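Local coordinates for hydrophilic protein, virA protein (Chromobacterium violaceum, PDB 3BO6) that probably acts as a phosphothreonine lyase effector, removing phosphate irreversibly from phosphothreonine in host proteins by beta-elimination, at residues Pro38-Met43 with Glu91-Ala96; Phe97-Gly102 with Ser169-Gly174; Thr117-Val122 with Gly131-Leu136; Ser150-Thr155 with Tyr215-Glu220. All blocks are in the same frame, centred on the assembly; numbering follows the deposited sequence.

Interaction 1. Residues Pro38-Met43 with Glu91-Ala96; sequences PDYSGM and EQVPQA
Y40 holds CG trans to its backbone nitrogen (chi1 -180°), which carries the phenol off its own helix and onto the first turn of helix 93-104; there V93 offers the branch CG1, swung the same way by chi1 176°. The two approaches are oblique and bear on diagonal corners of the ring: CE1 of Y40 lies 3.8 Å from CG1 of V93, and CD2 of Y40 lies 3.8 Å from CG of P94. The root of the tyrosine is also held close, its CB being 3.8 Å from CA of P94. P94 suits this place because a residue in the opening turn of a helix needs no N-H bond back to an earlier carbonyl, and its compact ring gives the tyrosine a fixed apolar surface. A long aromatic is equally apt at Y40: its carbons serve the packing while OH reaches past V93, giving its proton to T117 O and accepting from M119 N. Just before Y40, D39 caps the short helix, its OD1 taking the N-H of G42 at 2.9 Å; having no side chain, G42 lets that carboxylate come in close. V93 and Y40 both also rest on V116 of strand 113-117. The arrangement is thus two helix N-termini meeting through apolar side chains on one face of an antiparallel sheet, the shorter helix bearing an aspartate N-cap.

Interaction 2. Residues Phe97-Gly102 with Ser169-Gly174; sequences FQALSG and SGLMPG
A99 meets S169 and L171 with its one side-chain atom, a methyl that points from helix 93-104 toward the chain leaving helix 149-168. Its CB lies 3.6 Å from CB of S169 and 3.5 Å from OG of S169, so the serine comes at the methyl with its whole short side chain. The hydroxyl is not looking for a partner there: with chi1 -62°, OG sits beside its own backbone nitrogen and gives its proton to R165 O, one turn back in the helix, turning what could be a polar intrusion into a small, satisfied surface. L171 comes in more lightly, its CD2 4.0 Å from CB of A99. Its chi2 of -56° sets both methyls beside CA, a compact, less usual leucine shape that leaves CD2 facing the methyl of A99.

Between these two residues G170 turns the chain with positive phi, closing helix 149-168 in a Schellman motif; glycine suits this position because the left-handed region costs it little. L171, next after the turn, packs on L166, the apolar contact that commonly accompanies such a cap. L100 joins them from helix 93-104: CG beside the backbone nitrogen (chi1 -64°) and an extended end bring its side chain onto L162 and L166. F97 goes elsewhere, its ring lying on W114 and V116 of the sheet. The small size of A99 allows the capped helix end to come near, CA of A99 standing 6.3 Å from CA of S169.

Interaction 3. Residues Thr117-Val122 with Gly131-Leu136; sequences TDMERV and GAQFTL
T117 and Q133 pair where strand 113-117 ends and strand 134-137 begins, neighbours in the antiparallel sheet, and on the other flank of the second strand Q133 and F134 both face I86 as a classic beta bulge. Along 131-136, A132 first takes a left-handed backbone conformation and leaves its carbonyl O 4.1 Å from OG1 of T117, a loose approach; the hydroxyl gives its proton to V128 O instead. Q133 makes the main contact. Its carbonyl O receives the N-H of T117 at 2.8 Å, in the carbonyl plane, and CA of Q133 comes 3.5 Å from OG1 of T117. With chi1 -56° CG of Q133 lies beside the backbone nitrogen, 4.3 Å from SD of M119; the bend at chi2 (100°) then turns the amide away, so that NE2 gives its hydrogens to A129 O and V88 O. An amide suits this buried turn because one nitrogen can serve two carbonyls; the flexible thioether of M119 can lie against CG of Q133 and onto V93. F134, the second bulge residue, points to the same side as Q133, onto V116 and L104; T135 points oppositely, onto K83 and H85, its backbone bonding to K115. Across from them the first segment leaves through an Asx turn. D118 is apt because its short carboxylate reaches the backbone N-H two residues on and still salt-bridges R44: OD1 of D118 accepts from N of E120 at 3.0 Å, the donor tilted 34° from the carboxylate plane.

Interaction 4. Residues Ser150-Thr155 with Tyr215-Glu220; sequences SSLHNT and YRLMAE
M218 folds its thioether over L152 and T155: CE lies 3.9 Å from CD2 of L152 and 3.5 Å from O of L152, and SD lies 3.9 Å from CG2 of T155. Bends at chi2 and at chi3 (108°) curl the chain back toward the other helix, something an unbranched, flexible methionine does readily. L152 uses its other branch as well, CD1 meeting CD1 of L217 at 4.0 Å. This is a buried helix-helix crossing, helix 149-168 against the C-terminal helix 213-219, at -56° with the local axes 9.8 Å apart; L152 and T155, three residues apart, present one side of the first helix. F84 of the sheet lies against both T155 and M218, while M23 and F16 of helix 16-24 cover L152 and L217 respectively. Threonine suits its buried site because it can hide its polarity: OG1 donates to S151 O at 2.8 Å, leaving the methyl for the sulfur. That carbonyl also takes the N-H of T155, from the opposite face of its plane. Farther out, R216 grips the C-terminal residue E220 side-on, NE to OE2 at 2.9 Å and NH2 to OE1 at 3.0 Å.

Interactions 1, 2 and 3 form one cluster, with centres about 9 to 13 Å apart, around helix 93-104 and the sheet face beneath it. Interactions 1 and 2 use successive turns of that helix, and Q92 OE1 bonds M172 N; interaction 3 joins interaction 1 through Y40 and V93. Interaction 4 stands apart, its centre about 22 to 28 Å from the others, across the chain's centre from interactions 1 and 3. Along the chain, interaction 1 closes before the others open, both segments of interaction 3 fall between those of interaction 2, and interactions 2 and 4 alternate. Helix 149-168 spans the gap, starting near interaction 4 and ending at interaction 2, tying distant sequence into one alpha/beta unit.

Interaction 1. Residues Pro38-Met43 with Glu91-Ala96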
loop_
_atom_site.group_PDB
_atom_site.type_symbol
_atom_site.label_atom_id
_atom_site.label_comp_id
_atom_site.label_asym_id
_atom_site.label_seq_id
_atom_site.Cartn_x
_atom_site.Cartn_y
_atom_site.Cartn_z
ATOM N N PRO A 38 -16.514 5.377 -5.454
ATOM C CA PRO A 38 -17.395 5.360 -4.286
ATOM C C PRO A 38 -16.886 6.338 -3.233
ATOM O O PRO A 38 -15.693 6.693 -3.253
ATOM C CB PRO A 38 -17.247 3.919 -3.751
ATOM C CG PRO A 38 -16.679 3.139 -4.867
ATOM C CD PRO A 38 -15.844 4.082 -5.663
ATOM N N ASP A 39 -17.752 6.786 -2.329
ATOM C CA ASP A 39 -17.227 7.421 -1.128
ATOM C C ASP A 39 -17.078 6.375 -0.024
ATOM O O ASP A 39 -17.380 5.197 -0.231
ATOM C CB ASP A 39 -18.035 8.663 -0.698
ATOM C CG ASP A 39 -19.440 8.337 -0.227
ATOM O OD1 ASP A 39 -19.798 7.151 -0.125
ATOM O OD2 ASP A 39 -20.184 9.306 0.034
ATOM N N TYR A 40 -16.594 6.801 1.137
ATOM C CA TYR A 40 -16.263 5.850 2.189
ATOM C C TYR A 40 -17.500 5.066 2.642
ATOM O O TYR A 40 -17.482 3.827 2.708
ATOM C CB TYR A 40 -15.632 6.577 3.374
ATOM C CG TYR A 40 -15.256 5.652 4.509
ATOM C CD1 TYR A 40 -14.158 4.822 4.418
ATOM C CD2 TYR A 40 -16.011 5.613 5.668
ATOM C CE1 TYR A 40 -13.805 3.984 5.467
ATOM C CE2 TYR A 40 -15.672 4.778 6.720
ATOM C CZ TYR A 40 -14.575 3.966 6.610
ATOM O OH TYR A 40 -14.243 3.113 7.649
ATOM N N SER A 41 -18.566 5.798 2.971
ATOM C CA SER A 41 -19.790 5.174 3.459
ATOM C C SER A 41 -20.411 4.254 2.401
ATOM O O SER A 41 -20.950 3.206 2.729
ATOM C CB SER A 41 -20.790 6.240 3.906
ATOM O OG SER A 41 -21.946 5.634 4.454
ATOM N N GLY A 42 -20.311 4.640 1.134
ATOM C CA GLY A 42 -20.803 3.813 0.044
ATOM C C GLY A 42 -20.028 2.520 -0.109
ATOM O O GLY A 42 -20.598 1.445 -0.333
ATOM N N MET A 43 -18.711 2.617 -0.000
ATOM C CA MET A 43 -17.933 1.400 -0.084
ATOM C C MET A 43 -18.328 0.398 1.009
ATOM O O MET A 43 -18.274 -0.820 0.779
ATOM C CB MET A 43 -16.437 1.678 -0.073
ATOM C CG MET A 43 -15.643 0.412 -0.294
ATOM S SD MET A 43 -13.976 0.714 -0.866
ATOM C CE MET A 43 -13.410 -0.975 -1.007
ATOM N N GLU A 91 -10.295 9.861 13.485
ATOM C CA GLU A 91 -11.590 10.439 13.124
ATOM C C GLU A 91 -11.672 10.961 11.679
ATOM O O GLU A 91 -12.735 11.415 11.230
ATOM C CB GLU A 91 -11.964 11.549 14.123
ATOM C CG GLU A 91 -12.451 11.035 15.491
ATOM C CD GLU A 91 -11.330 10.538 16.397
ATOM O OE1 GLU A 91 -10.309 11.237 16.525
ATOM O OE2 GLU A 91 -11.476 9.446 16.996
ATOM N N GLN A 92 -10.555 10.897 10.955
ATOM C CA GLN A 92 -10.470 11.461 9.603
ATOM C C GLN A 92 -10.447 10.410 8.475
ATOM O O GLN A 92 -10.197 10.741 7.323
ATOM C CB GLN A 92 -9.247 12.388 9.488
ATOM C CG GLN A 92 -9.357 13.630 10.382
ATOM C CD GLN A 92 -8.125 14.509 10.353
ATOM O OE1 GLN A 92 -7.204 14.273 9.584
ATOM N NE2 GLN A 92 -8.093 15.516 11.221
ATOM N N VAL A 93 -10.729 9.155 8.792
ATOM C CA VAL A 93 -10.695 8.125 7.755
ATOM C C VAL A 93 -11.621 8.393 6.552
ATOM O O VAL A 93 -11.198 8.254 5.416
ATOM C CB VAL A 93 -10.887 6.713 8.351
ATOM C CG1 VAL A 93 -10.941 5.683 7.256
ATOM C CG2 VAL A 93 -9.739 6.407 9.302
ATOM N N PRO A 94 -12.889 8.782 6.785
ATOM C CA PRO A 94 -13.721 9.055 5.609
ATOM C C PRO A 94 -13.155 10.179 4.731
ATOM O O PRO A 94 -13.209 10.072 3.507
ATOM C CB PRO A 94 -15.081 9.444 6.221
ATOM C CG PRO A 94 -15.100 8.749 7.513
ATOM C CD PRO A 94 -13.676 8.817 8.026
ATOM N N GLN A 95 -12.625 11.241 5.341
ATOM C CA GLN A 95 -12.006 12.324 4.588
ATOM C C GLN A 95 -10.744 11.862 3.853
ATOM O O GLN A 95 -10.477 12.289 2.731
ATOM C CB GLN A 95 -11.647 13.500 5.508
ATOM C CG GLN A 95 -12.817 14.163 6.183
ATOM C CD GLN A 95 -13.039 13.648 7.590
ATOM O OE1 GLN A 95 -13.227 12.454 7.806
ATOM N NE2 GLN A 95 -13.015 14.557 8.560
ATOM N N ALA A 96 -9.949 10.996 4.486
ATOM C CA ALA A 96 -8.761 10.443 3.840
ATOM C C ALA A 96 -9.155 9.587 2.647
ATOM O O ALA A 96 -8.546 9.671 1.582
ATOM C CB ALA A 96 -7.936 9.640 4.824
#

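Interaction 2. Residues Phe97-Gly102 with Ser169-Gly174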
loop_
_atom_site.group_PDB
_atom_site.type_symbol
_atom_site.label_atom_id
_atom_site.label_comp_id
_atom_site.label_asym_id
_atom_site.label_seq_id
_atom_site.Cartn_x
_atom_site.Cartn_y
_atom_site.Cartn_z
ATOM N N PHE A 97 -10.191 8.777 2.825
ATOM C CA PHE A 97 -10.693 7.973 1.720
ATOM C C PHE A 97 -11.093 8.872 0.534
ATOM O O PHE A 97 -10.757 8.591 -0.626
ATOM C CB PHE A 97 -11.879 7.109 2.187
ATOM C CG PHE A 97 -12.352 6.123 1.151
ATOM C CD1 PHE A 97 -11.930 4.807 1.201
ATOM C CD2 PHE A 97 -13.228 6.516 0.141
ATOM C CE1 PHE A 97 -12.356 3.894 0.253
ATOM C CE2 PHE A 97 -13.666 5.601 -0.820
ATOM C CZ PHE A 97 -13.237 4.288 -0.755
ATOM N N GLN A 98 -11.819 9.956 0.803
ATOM C CA GLN A 98 -12.220 10.886 -0.258
ATOM C C GLN A 98 -11.006 11.497 -0.948
ATOM O O GLN A 98 -10.988 11.698 -2.164
ATOM C CB GLN A 98 -13.104 12.008 0.301
ATOM C CG GLN A 98 -13.520 13.033 -0.742
ATOM C CD GLN A 98 -14.610 12.520 -1.671
ATOM O OE1 GLN A 98 -15.146 11.427 -1.477
ATOM N NE2 GLN A 98 -14.948 13.316 -2.683
ATOM N N ALA A 99 -9.975 11.810 -0.167
ATOM C CA ALA A 99 -8.767 12.417 -0.732
ATOM C C ALA A 99 -7.969 11.438 -1.604
ATOM O O ALA A 99 -7.309 11.849 -2.546
ATOM C CB ALA A 99 -7.867 12.987 0.374
ATOM N N LEU A 100 -8.024 10.151 -1.267
ATOM C CA LEU A 100 -7.225 9.119 -1.928
ATOM C C LEU A 100 -7.948 8.314 -2.994
ATOM O O LEU A 100 -7.314 7.580 -3.739
ATOM C CB LEU A 100 -6.668 8.132 -0.889
ATOM C CG LEU A 100 -5.687 8.718 0.124
ATOM C CD1 LEU A 100 -5.152 7.637 1.050
ATOM C CD2 LEU A 100 -4.555 9.422 -0.606
ATOM N N SER A 101 -9.270 8.430 -3.071
ATOM C CA SER A 101 -10.011 7.537 -3.954
ATOM C C SER A 101 -9.646 7.755 -5.434
ATOM O O SER A 101 -9.645 6.800 -6.222
ATOM C CB SER A 101 -11.523 7.638 -3.727
ATOM O OG SER A 101 -11.954 8.945 -4.072
ATOM N N GLY A 102 -9.323 8.995 -5.814
ATOM C CA GLY A 102 -8.864 9.259 -7.175
ATOM C C GLY A 102 -7.679 8.387 -7.559
ATOM O O GLY A 102 -7.624 7.816 -8.652
ATOM N N SER A 169 -4.731 17.868 1.111
ATOM C CA SER A 169 -6.158 17.712 1.414
ATOM C C SER A 169 -6.431 17.943 2.902
ATOM O O SER A 169 -7.556 17.800 3.369
ATOM C CB SER A 169 -6.670 16.329 0.986
ATOM O OG SER A 169 -6.536 16.154 -0.426
ATOM N N GLY A 170 -5.391 18.299 3.648
ATOM C CA GLY A 170 -5.572 18.653 5.045
ATOM C C GLY A 170 -5.725 17.513 6.041
ATOM O O GLY A 170 -6.296 17.691 7.105
ATOM N N LEU A 171 -5.211 16.331 5.707
ATOM C CA LEU A 171 -5.304 15.206 6.627
ATOM C C LEU A 171 -4.176 15.259 7.646
ATOM O O LEU A 171 -3.046 15.576 7.302
ATOM C CB LEU A 171 -5.213 13.884 5.859
ATOM C CG LEU A 171 -6.485 13.280 5.255
ATOM C CD1 LEU A 171 -7.557 13.076 6.329
ATOM C CD2 LEU A 171 -7.024 14.109 4.081
ATOM N N MET A 172 -4.491 14.951 8.899
ATOM C CA MET A 172 -3.468 14.800 9.932
ATOM C C MET A 172 -2.964 13.364 9.944
ATOM O O MET A 172 -3.750 12.430 9.765
ATOM C CB MET A 172 -4.049 15.139 11.304
ATOM C CG MET A 172 -4.162 16.622 11.561
ATOM S SD MET A 172 -2.547 17.394 11.418
ATOM C CE MET A 172 -1.651 16.494 12.685
ATOM N N PRO A 173 -1.651 13.173 10.153
ATOM C CA PRO A 173 -1.123 11.810 10.299
ATOM C C PRO A 173 -1.707 11.115 11.523
ATOM O O PRO A 173 -2.093 11.785 12.493
ATOM C CB PRO A 173 0.374 12.034 10.522
ATOM C CG PRO A 173 0.661 13.340 9.786
ATOM C CD PRO A 173 -0.574 14.179 10.036
ATOM N N GLY A 174 -1.790 9.792 11.461
ATOM C CA GLY A 174 -2.214 8.990 12.592
ATOM C C GLY A 174 -1.028 8.388 13.312
ATOM O O GLY A 174 0.109 8.844 13.162
#

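Interaction 3. Residues Thr117-Val122 with Gly131-Leu136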
loop_
_atom_site.group_PDB
_atom_site.type_symbol
_atom_site.label_atom_id
_atom_site.label_comp_id
_atom_site.label_asym_id
_atom_site.label_seq_id
_atom_site.Cartn_x
_atom_site.Cartn_y
_atom_site.Cartn_z
ATOM N N THR A 117 -10.015 0.101 6.775
ATOM C CA THR A 117 -10.696 -0.425 7.930
ATOM C C THR A 117 -12.094 0.178 7.945
ATOM O O THR A 117 -12.292 1.353 7.588
ATOM C CB THR A 117 -9.962 0.159 9.152
ATOM O OG1 THR A 117 -8.598 -0.274 9.125
ATOM C CG2 THR A 117 -10.620 -0.264 10.487
ATOM N N ASP A 118 -13.060 -0.629 8.370
ATOM C CA ASP A 118 -14.412 -0.153 8.631
ATOM C C ASP A 118 -14.449 0.419 10.039
ATOM O O ASP A 118 -14.440 -0.325 11.039
ATOM C CB ASP A 118 -15.407 -1.308 8.504
ATOM C CG ASP A 118 -16.855 -0.860 8.706
ATOM O OD1 ASP A 118 -17.065 0.257 9.223
ATOM O OD2 ASP A 118 -17.753 -1.636 8.344
ATOM N N MET A 119 -14.530 1.736 10.136
ATOM C CA MET A 119 -14.385 2.410 11.419
ATOM C C MET A 119 -15.600 2.226 12.329
ATOM O O MET A 119 -15.533 2.517 13.521
ATOM C CB MET A 119 -14.093 3.899 11.204
ATOM C CG MET A 119 -12.764 4.157 10.466
ATOM S SD MET A 119 -11.301 3.352 11.181
ATOM C CE MET A 119 -11.093 4.289 12.678
ATOM N N GLU A 120 -16.704 1.749 11.768
ATOM C CA GLU A 120 -17.884 1.441 12.575
ATOM C C GLU A 120 -17.788 0.085 13.274
ATOM O O GLU A 120 -18.505 -0.172 14.247
ATOM C CB GLU A 120 -19.141 1.497 11.708
ATOM C CG GLU A 120 -19.370 2.845 11.066
ATOM C CD GLU A 120 -19.539 3.950 12.089
ATOM O OE1 GLU A 120 -19.013 5.057 11.854
ATOM O OE2 GLU A 120 -20.195 3.708 13.129
ATOM N N ARG A 121 -16.913 -0.783 12.790
ATOM C CA ARG A 121 -16.815 -2.139 13.338
ATOM C C ARG A 121 -15.517 -2.370 14.109
ATOM O O ARG A 121 -15.473 -3.186 15.031
ATOM C CB ARG A 121 -16.905 -3.171 12.208
ATOM C CG ARG A 121 -18.196 -3.133 11.405
ATOM C CD ARG A 121 -19.388 -3.609 12.215
ATOM N NE ARG A 121 -20.163 -2.501 12.770
ATOM C CZ ARG A 121 -21.313 -2.064 12.262
ATOM N NH1 ARG A 121 -21.952 -1.052 12.834
ATOM N NH2 ARG A 121 -21.830 -2.640 11.185
ATOM N N VAL A 122 -14.443 -1.696 13.716
ATOM C CA VAL A 122 -13.144 -1.943 14.320
ATOM C C VAL A 122 -13.114 -1.599 15.825
ATOM O O VAL A 122 -13.846 -0.717 16.316
ATOM C CB VAL A 122 -12.054 -1.143 13.553
ATOM C CG1 VAL A 122 -12.161 0.350 13.889
ATOM C CG2 VAL A 122 -10.660 -1.685 13.863
ATOM N N GLY A 131 -4.185 4.104 13.410
ATOM C CA GLY A 131 -3.386 4.345 12.217
ATOM C C GLY A 131 -3.598 3.148 11.316
ATOM O O GLY A 131 -4.517 2.351 11.535
ATOM N N ALA A 132 -2.750 3.018 10.299
ATOM C CA ALA A 132 -2.785 1.892 9.374
ATOM C C ALA A 132 -4.204 1.525 8.947
ATOM O O ALA A 132 -4.560 0.344 8.884
ATOM C CB ALA A 132 -2.087 0.672 9.988
ATOM N N GLN A 133 -5.009 2.547 8.653
ATOM C CA GLN A 133 -6.394 2.320 8.248
ATOM C C GLN A 133 -6.513 1.937 6.778
ATOM O O GLN A 133 -7.577 1.494 6.331
ATOM C CB GLN A 133 -7.264 3.534 8.561
ATOM C CG GLN A 133 -7.219 3.928 10.029
ATOM C CD GLN A 133 -6.284 5.085 10.311
ATOM O OE1 GLN A 133 -5.403 5.408 9.508
ATOM N NE2 GLN A 133 -6.452 5.716 11.469
ATOM N N PHE A 134 -5.442 2.120 6.010
ATOM C CA PHE A 134 -5.391 1.601 4.644
ATOM C C PHE A 134 -4.236 0.627 4.541
ATOM O O PHE A 134 -3.152 0.896 5.068
ATOM C CB PHE A 134 -5.152 2.718 3.610
ATOM C CG PHE A 134 -6.215 3.794 3.596
ATOM C CD1 PHE A 134 -7.134 3.870 2.560
ATOM C CD2 PHE A 134 -6.262 4.739 4.605
ATOM C CE1 PHE A 134 -8.114 4.875 2.552
ATOM C CE2 PHE A 134 -7.236 5.727 4.606
ATOM C CZ PHE A 134 -8.145 5.794 3.579
ATOM N N THR A 135 -4.460 -0.497 3.874
ATOM C CA THR A 135 -3.406 -1.464 3.587
ATOM C C THR A 135 -3.327 -1.657 2.078
ATOM O O THR A 135 -4.333 -1.937 1.442
ATOM C CB THR A 135 -3.718 -2.796 4.274
ATOM O OG1 THR A 135 -3.804 -2.589 5.694
ATOM C CG2 THR A 135 -2.625 -3.819 3.968
ATOM N N LEU A 136 -2.138 -1.470 1.512
ATOM C CA LEU A 136 -1.902 -1.609 0.076
ATOM C C LEU A 136 -1.000 -2.804 -0.165
ATOM O O LEU A 136 0.095 -2.875 0.408
ATOM C CB LEU A 136 -1.188 -0.365 -0.479
ATOM C CG LEU A 136 -1.688 1.022 -0.084
ATOM C CD1 LEU A 136 -0.786 2.097 -0.676
ATOM C CD2 LEU A 136 -3.109 1.217 -0.565
#

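Interaction 4. Residues Ser150-Thr155 with Tyr215-Glu220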
loop_
_atom_site.group_PDB
_atom_site.type_symbol
_atom_site.label_atom_id
_atom_site.label_comp_id
_atom_site.label_asym_id
_atom_site.label_seq_id
_atom_site.Cartn_x
_atom_site.Cartn_y
_atom_site.Cartn_z
ATOM N N SER A 150 10.632 -0.191 -14.037
ATOM C CA SER A 150 9.488 0.674 -14.323
ATOM C C SER A 150 8.415 0.546 -13.245
ATOM O O SER A 150 7.868 1.537 -12.764
ATOM C CB SER A 150 8.882 0.345 -15.693
ATOM O OG SER A 150 9.696 0.831 -16.748
ATOM N N SER A 151 8.095 -0.686 -12.870
ATOM C CA SER A 151 7.051 -0.903 -11.864
ATOM C C SER A 151 7.483 -0.393 -10.473
ATOM O O SER A 151 6.693 0.213 -9.745
ATOM C CB SER A 151 6.659 -2.378 -11.798
ATOM O OG SER A 151 5.479 -2.547 -11.024
ATOM N N LEU A 152 8.728 -0.651 -10.097
ATOM C CA LEU A 152 9.268 -0.096 -8.864
ATOM C C LEU A 152 9.158 1.439 -8.859
ATOM O O LEU A 152 8.701 2.027 -7.871
ATOM C CB LEU A 152 10.724 -0.541 -8.672
ATOM C CG LEU A 152 10.863 -2.041 -8.380
ATOM C CD1 LEU A 152 12.283 -2.512 -8.671
ATOM C CD2 LEU A 152 10.441 -2.365 -6.941
ATOM N N HIS A 153 9.568 2.080 -9.956
ATOM C CA HIS A 153 9.492 3.538 -10.048
ATOM C C HIS A 153 8.039 4.022 -9.906
ATOM O O HIS A 153 7.758 4.972 -9.175
ATOM C CB HIS A 153 10.091 4.003 -11.386
ATOM C CG HIS A 153 9.952 5.469 -11.632
ATOM N ND1 HIS A 153 10.632 6.426 -10.898
ATOM C CD2 HIS A 153 9.225 6.151 -12.547
ATOM C CE1 HIS A 153 10.318 7.625 -11.353
ATOM N NE2 HIS A 153 9.460 7.488 -12.349
ATOM N N ASN A 154 7.120 3.355 -10.591
ATOM C CA ASN A 154 5.722 3.781 -10.548
ATOM C C ASN A 154 5.167 3.627 -9.138
ATOM O O ASN A 154 4.355 4.430 -8.694
ATOM C CB ASN A 154 4.885 3.005 -11.562
ATOM C CG ASN A 154 5.129 3.460 -12.993
ATOM O OD1 ASN A 154 5.473 4.619 -13.238
ATOM N ND2 ASN A 154 4.936 2.553 -13.946
ATOM N N THR A 155 5.621 2.597 -8.427
ATOM C CA THR A 155 5.134 2.336 -7.081
ATOM C C THR A 155 5.654 3.399 -6.138
ATOM O O THR A 155 4.893 3.945 -5.328
ATOM C CB THR A 155 5.535 0.936 -6.625
ATOM O OG1 THR A 155 4.964 -0.012 -7.530
ATOM C CG2 THR A 155 5.004 0.650 -5.223
ATOM N N TYR A 215 12.163 -2.146 0.249
ATOM C CA TYR A 215 12.043 -0.923 1.031
ATOM C C TYR A 215 13.119 0.084 0.640
ATOM O O TYR A 215 12.843 1.270 0.470
ATOM C CB TYR A 215 12.149 -1.225 2.527
ATOM C CG TYR A 215 12.112 0.030 3.375
ATOM C CD1 TYR A 215 10.925 0.717 3.560
ATOM C CD2 TYR A 215 13.262 0.533 3.982
ATOM C CE1 TYR A 215 10.869 1.864 4.334
ATOM C CE2 TYR A 215 13.211 1.695 4.753
ATOM C CZ TYR A 215 12.001 2.341 4.936
ATOM O OH TYR A 215 11.923 3.489 5.691
ATOM N N ARG A 216 14.350 -0.383 0.482
ATOM C CA ARG A 216 15.438 0.510 0.104
ATOM C C ARG A 216 15.173 1.153 -1.259
ATOM O O ARG A 216 15.450 2.338 -1.470
ATOM C CB ARG A 216 16.765 -0.248 0.109
ATOM C CG ARG A 216 17.131 -0.780 1.499
ATOM C CD ARG A 216 18.494 -1.468 1.511
ATOM N NE ARG A 216 19.563 -0.508 1.250
ATOM C CZ ARG A 216 20.834 -0.851 1.078
ATOM N NH1 ARG A 216 21.168 -2.136 1.109
ATOM N NH2 ARG A 216 21.748 0.088 0.834
ATOM N N LEU A 217 14.591 0.381 -2.174
ATOM C CA LEU A 217 14.230 0.915 -3.494
ATOM C C LEU A 217 13.117 1.967 -3.399
ATOM O O LEU A 217 13.049 2.877 -4.220
ATOM C CB LEU A 217 13.835 -0.236 -4.412
ATOM C CG LEU A 217 15.020 -1.157 -4.783
ATOM C CD1 LEU A 217 14.537 -2.486 -5.376
ATOM C CD2 LEU A 217 15.977 -0.466 -5.748
ATOM N N MET A 218 12.261 1.855 -2.384
ATOM C CA MET A 218 11.169 2.809 -2.189
ATOM C C MET A 218 11.625 4.052 -1.442
ATOM O O MET A 218 11.059 5.141 -1.643
ATOM C CB MET A 218 10.045 2.158 -1.375
ATOM C CG MET A 218 9.315 1.043 -2.110
ATOM S SD MET A 218 8.498 1.534 -3.640
ATOM C CE MET A 218 9.602 0.731 -4.796
ATOM N N ALA A 219 12.617 3.892 -0.566
ATOM C CA ALA A 219 12.910 4.931 0.431
ATOM C C ALA A 219 14.281 5.589 0.356
ATOM O O ALA A 219 14.433 6.728 0.790
ATOM C CB ALA A 219 12.666 4.394 1.851
ATOM N N GLU A 220 15.266 4.893 -0.202
ATOM C CA GLU A 220 16.657 5.366 -0.224
ATOM C C GLU A 220 16.998 6.193 -1.458
ATOM O O GLU A 220 16.276 6.230 -2.463
ATOM C CB GLU A 220 17.601 4.155 -0.161
ATOM C CG GLU A 220 18.985 4.409 0.403
ATOM C CD GLU A 220 19.613 3.134 0.964
ATOM O OE1 GLU A 220 20.846 2.960 0.842
ATOM O OE2 GLU A 220 18.867 2.309 1.529
ATOM O OXT GLU A 220 18.054 6.839 -1.495
#